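Local structure of serine protease inhibitor 1 (Coprinopsis cinerea, 3VWC) at residues 89-99 and 132-143. The protein probably inhibits serine-type endopeptidases, as a beta-trefoil member of the I66 family of peptidase inhibitors. Numbering follows the deposited sequence.
Sequences QPQHGENVFTV and PPRYPATELFTF
His92 is pinned from several sides by the chain that runs into the last strand. Its NE2 accepts the backbone N-H of Tyr135 at 2.9 Å, which points to a probably neutral ring with its proton on ND1. Leu140 crosses the imidazole at about a right angle and sets CD1 over one face, 3.6 Å from the centroid, while CG of Gln91 lies over the opposite face. The other Leu140 methyl, CD2, meets CG2 of Thr98, which in turn lies over the Tyr135 ring, 4.0 Å from its centroid, in a CH-pi contact. Gln91 CG lies between the backbone N and the carbonyl carbon (chi1 72°), and a bend at chi2 turns the amide so that NE2 reaches two oxygens, Pro133 O at 2.8 Å and Gln89 OE1 at 3.1 Å; the Gln89 amide passes its own N-H on to Thr98 OG1. Beyond this close packing the contact thins toward solvent: Arg134 reaches back to give NH1 to Gln91 O, approaching from above the carbonyl plane, and waters link the Tyr135 hydroxyl to Thr98 OG1 and, weakly, to Gln89 OE1. At the other end, Phe97 and Phe141 form an antiparallel hydrogen-bonded pair, and the Phe97 ring meets that of Phe143 obliquely, planes 69° apart. Strand 141-145 lies between strands 96-101 and 5-11, bringing the C-terminal strand beside the N-terminal one, as in the closed barrel of a beta-trefoil.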
loop_
_atom_site.group_PDB
_atom_site.type_symbol
_atom_site.label_atom_id
_atom_site.label_comp_id
_atom_site.label_asym_id
_atom_site.label_seq_id
_atom_site.Cartn_x
_atom_site.Cartn_y
_atom_site.Cartn_z
ATOM N N GLN A 89 5.507 12.241 3.855
ATOM C CA GLN A 89 6.967 12.453 3.900
ATOM C C GLN A 89 7.319 13.538 2.894
ATOM O O GLN A 89 7.826 13.260 1.811
ATOM C CB GLN A 89 7.745 11.161 3.606
ATOM C CG GLN A 89 7.285 9.973 4.473
ATOM C CD GLN A 89 7.598 10.168 5.956
ATOM O OE1 GLN A 89 8.411 11.035 6.348
ATOM N NE2 GLN A 89 6.926 9.369 6.818
ATOM N N PRO A 90 7.116 14.825 3.297
ATOM C CA PRO A 90 7.231 15.941 2.327
ATOM C C PRO A 90 8.641 16.166 1.764
ATOM O O PRO A 90 8.784 16.734 0.693
ATOM C CB PRO A 90 6.890 17.177 3.160
ATOM C CG PRO A 90 6.201 16.706 4.353
ATOM C CD PRO A 90 6.572 15.254 4.606
ATOM N N GLN A 91 9.634 15.661 2.492
ATOM C CA GLN A 91 11.032 15.661 2.069
ATOM C C GLN A 91 11.252 14.792 0.853
ATOM O O GLN A 91 12.328 14.863 0.208
ATOM C CB GLN A 91 11.974 15.288 3.239
ATOM C CG GLN A 91 11.913 13.793 3.636
ATOM C CD GLN A 91 10.823 13.427 4.664
ATOM O OE1 GLN A 91 9.793 14.081 4.796
ATOM N NE2 GLN A 91 11.034 12.298 5.346
ATOM N N HIS A 92 10.242 13.955 0.533
ATOM C CA HIS A 92 10.306 13.065 -0.629
ATOM C C HIS A 92 9.336 13.458 -1.739
ATOM O O HIS A 92 9.198 12.747 -2.751
ATOM C CB HIS A 92 10.098 11.587 -0.241
ATOM C CG HIS A 92 11.173 11.040 0.627
ATOM N ND1 HIS A 92 12.450 10.795 0.165
ATOM C CD2 HIS A 92 11.152 10.609 1.910
ATOM C CE1 HIS A 92 13.173 10.279 1.148
ATOM N NE2 HIS A 92 12.411 10.176 2.220
ATOM N N GLY A 93 8.584 14.516 -1.484
ATOM C CA GLY A 93 7.647 15.070 -2.469
ATOM C C GLY A 93 6.258 15.234 -1.906
ATOM O O GLY A 93 5.904 14.622 -0.883
ATOM N N GLU A 94 5.447 16.048 -2.581
ATOM C CA GLU A 94 4.237 16.605 -1.970
ATOM C C GLU A 94 3.166 15.592 -1.549
ATOM O O GLU A 94 2.462 15.802 -0.547
ATOM C CB GLU A 94 3.616 17.674 -2.877
ATOM C CG GLU A 94 3.365 18.964 -2.146
ATOM C CD GLU A 94 3.106 20.094 -3.098
ATOM O OE1 GLU A 94 3.700 21.179 -2.908
ATOM O OE2 GLU A 94 2.380 19.858 -4.088
ATOM N N ASN A 95 2.985 14.564 -2.379
ATOM C CA ASN A 95 1.920 13.558 -2.235
ATOM C C ASN A 95 2.521 12.172 -1.905
ATOM O O ASN A 95 1.951 11.120 -2.248
ATOM C CB ASN A 95 1.150 13.494 -3.558
ATOM C CG ASN A 95 0.373 14.754 -3.824
ATOM O OD1 ASN A 95 -0.233 15.323 -2.923
ATOM N ND2 ASN A 95 0.466 15.249 -5.050
ATOM N N VAL A 96 3.691 12.170 -1.282
ATOM C CA VAL A 96 4.422 10.946 -0.939
ATOM C C VAL A 96 4.242 10.535 0.543
ATOM O O VAL A 96 4.323 11.381 1.447
ATOM C CB VAL A 96 5.923 11.113 -1.260
ATOM C CG1 VAL A 96 6.714 9.882 -0.849
ATOM C CG2 VAL A 96 6.124 11.359 -2.780
ATOM N N PHE A 97 4.013 9.240 0.778
ATOM C CA PHE A 97 3.644 8.713 2.101
ATOM C C PHE A 97 4.420 7.455 2.404
ATOM O O PHE A 97 4.732 6.672 1.490
ATOM C CB PHE A 97 2.140 8.338 2.091
ATOM C CG PHE A 97 1.233 9.531 1.916
ATOM C CD1 PHE A 97 0.937 10.020 0.637
ATOM C CD2 PHE A 97 0.728 10.194 3.033
ATOM C CE1 PHE A 97 0.160 11.178 0.482
ATOM C CE2 PHE A 97 -0.205 11.248 2.852
ATOM C CZ PHE A 97 -0.454 11.749 1.600
ATOM N N THR A 98 4.562 7.160 3.697
ATOM C CA THR A 98 4.760 5.769 4.168
ATOM C C THR A 98 3.431 5.219 4.683
ATOM O O THR A 98 2.520 5.972 5.057
ATOM C CB THR A 98 5.797 5.697 5.318
ATOM O OG1 THR A 98 5.418 6.656 6.326
ATOM C CG2 THR A 98 7.177 6.111 4.763
ATOM N N VAL A 99 3.323 3.882 4.678
ATOM C CA VAL A 99 2.097 3.195 5.122
ATOM C C VAL A 99 2.541 2.123 6.096
ATOM O O VAL A 99 3.187 1.141 5.683
ATOM C CB VAL A 99 1.333 2.549 3.926
ATOM C CG1 VAL A 99 0.053 1.917 4.439
ATOM C CG2 VAL A 99 1.049 3.590 2.880
ATOM N N PRO A 132 15.071 15.451 8.473
ATOM C CA PRO A 132 14.197 14.310 8.775
ATOM C C PRO A 132 14.755 12.997 8.203
ATOM O O PRO A 132 15.674 13.038 7.386
ATOM C CB PRO A 132 12.908 14.678 8.023
ATOM C CG PRO A 132 13.383 15.412 6.819
ATOM C CD PRO A 132 14.594 16.244 7.329
ATOM N N PRO A 133 14.251 11.854 8.663
ATOM C CA PRO A 133 14.694 10.590 8.094
ATOM C C PRO A 133 14.482 10.532 6.596
ATOM O O PRO A 133 13.538 11.156 6.052
ATOM C CB PRO A 133 13.824 9.539 8.788
ATOM C CG PRO A 133 13.324 10.231 10.029
ATOM C CD PRO A 133 13.154 11.677 9.635
ATOM N N ARG A 134 15.428 9.931 5.901
ATOM C CA ARG A 134 15.220 9.740 4.480
ATOM C C ARG A 134 14.979 8.265 4.178
ATOM O O ARG A 134 15.766 7.396 4.539
ATOM C CB ARG A 134 16.400 10.287 3.683
ATOM C CG ARG A 134 16.291 11.834 3.602
ATOM C CD ARG A 134 16.997 12.474 2.405
ATOM N NE ARG A 134 16.381 12.208 1.088
ATOM C CZ ARG A 134 15.419 12.945 0.518
ATOM N NH1 ARG A 134 14.864 13.964 1.174
ATOM N NH2 ARG A 134 14.978 12.619 -0.709
ATOM N N TYR A 135 13.808 7.986 3.617
ATOM C CA TYR A 135 13.412 6.614 3.378
ATOM C C TYR A 135 13.896 6.177 2.001
ATOM O O TYR A 135 13.881 6.954 1.043
ATOM C CB TYR A 135 11.894 6.563 3.412
ATOM C CG TYR A 135 11.325 6.777 4.778
ATOM C CD1 TYR A 135 11.018 5.677 5.583
ATOM C CD2 TYR A 135 11.117 8.071 5.302
ATOM C CE1 TYR A 135 10.453 5.865 6.857
ATOM C CE2 TYR A 135 10.597 8.258 6.568
ATOM C CZ TYR A 135 10.328 7.157 7.360
ATOM O OH TYR A 135 9.791 7.311 8.614
ATOM N N PRO A 136 14.249 4.905 1.873
ATOM C CA PRO A 136 14.457 4.353 0.536
ATOM C C PRO A 136 13.159 4.340 -0.284
ATOM O O PRO A 136 12.050 4.225 0.282
ATOM C CB PRO A 136 14.929 2.914 0.812
ATOM C CG PRO A 136 14.230 2.590 2.138
ATOM C CD PRO A 136 14.276 3.877 2.937
ATOM N N ALA A 137 13.277 4.398 -1.615
ATOM C CA ALA A 137 12.100 4.451 -2.452
ATOM C C ALA A 137 11.186 3.231 -2.300
ATOM O O ALA A 137 9.959 3.322 -2.616
ATOM C CB ALA A 137 12.520 4.579 -3.948
ATOM N N THR A 138 11.799 2.116 -1.878
ATOM C CA THR A 138 11.079 0.868 -1.630
ATOM C C THR A 138 9.947 1.030 -0.597
ATOM O O THR A 138 9.033 0.202 -0.541
ATOM C CB THR A 138 12.050 -0.152 -1.083
ATOM O OG1 THR A 138 12.628 0.443 0.088
ATOM C CG2 THR A 138 13.123 -0.470 -2.148
ATOM N N GLU A 139 9.970 2.105 0.187
ATOM C CA GLU A 139 9.018 2.275 1.296
ATOM C C GLU A 139 8.137 3.496 1.097
ATOM O O GLU A 139 7.335 3.814 1.959
ATOM C CB GLU A 139 9.792 2.427 2.629
ATOM C CG GLU A 139 10.705 1.205 2.861
ATOM C CD GLU A 139 11.516 1.308 4.131
ATOM O OE1 GLU A 139 11.724 2.481 4.571
ATOM O OE2 GLU A 139 12.034 0.283 4.598
ATOM N N LEU A 140 8.226 4.111 -0.094
ATOM C CA LEU A 140 7.491 5.351 -0.400
ATOM C C LEU A 140 6.461 5.150 -1.512
ATOM O O LEU A 140 6.737 4.461 -2.519
ATOM C CB LEU A 140 8.501 6.447 -0.797
ATOM C CG LEU A 140 9.492 6.783 0.352
ATOM C CD1 LEU A 140 10.471 7.761 -0.278
ATOM C CD2 LEU A 140 8.781 7.434 1.564
ATOM N N PHE A 141 5.277 5.703 -1.304
ATOM C CA PHE A 141 4.175 5.594 -2.249
ATOM C C PHE A 141 3.611 6.977 -2.525
ATOM O O PHE A 141 3.403 7.744 -1.610
ATOM C CB PHE A 141 3.123 4.697 -1.596
ATOM C CG PHE A 141 3.637 3.327 -1.371
ATOM C CD1 PHE A 141 4.424 3.047 -0.252
ATOM C CD2 PHE A 141 3.605 2.374 -2.381
ATOM C CE1 PHE A 141 5.040 1.797 -0.082
ATOM C CE2 PHE A 141 4.176 1.142 -2.193
ATOM C CZ PHE A 141 4.944 0.855 -1.088
ATOM N N THR A 142 3.232 7.226 -3.776
ATOM C CA THR A 142 2.528 8.449 -4.130
ATOM C C THR A 142 1.031 8.222 -4.161
ATOM O O THR A 142 0.566 7.303 -4.880
ATOM C CB THR A 142 2.994 8.989 -5.482
ATOM O OG1 THR A 142 4.409 9.172 -5.456
ATOM C CG2 THR A 142 2.369 10.363 -5.807
ATOM N N PHE A 143 0.290 8.900 -3.297
ATOM C CA PHE A 143 -1.184 8.780 -3.252
ATOM C C PHE A 143 -1.719 10.045 -3.915
ATOM O O PHE A 143 -1.518 11.150 -3.387
ATOM C CB PHE A 143 -1.700 8.757 -1.817
ATOM C CG PHE A 143 -1.642 7.415 -1.153
ATOM C CD1 PHE A 143 -0.418 6.795 -0.848
ATOM C CD2 PHE A 143 -2.814 6.774 -0.781
ATOM C CE1 PHE A 143 -0.368 5.567 -0.159
ATOM C CE2 PHE A 143 -2.784 5.563 -0.115
ATOM C CZ PHE A 143 -1.562 4.926 0.179
HETATM O O HOH W 1 9.917 10.256 9.396
HETATM O O HOH W 2 -2.119 13.258 -1.705
HETATM O O HOH W 3 7.144 6.160 8.544
HETATM O O HOH W 4 5.595 2.336 3.575
#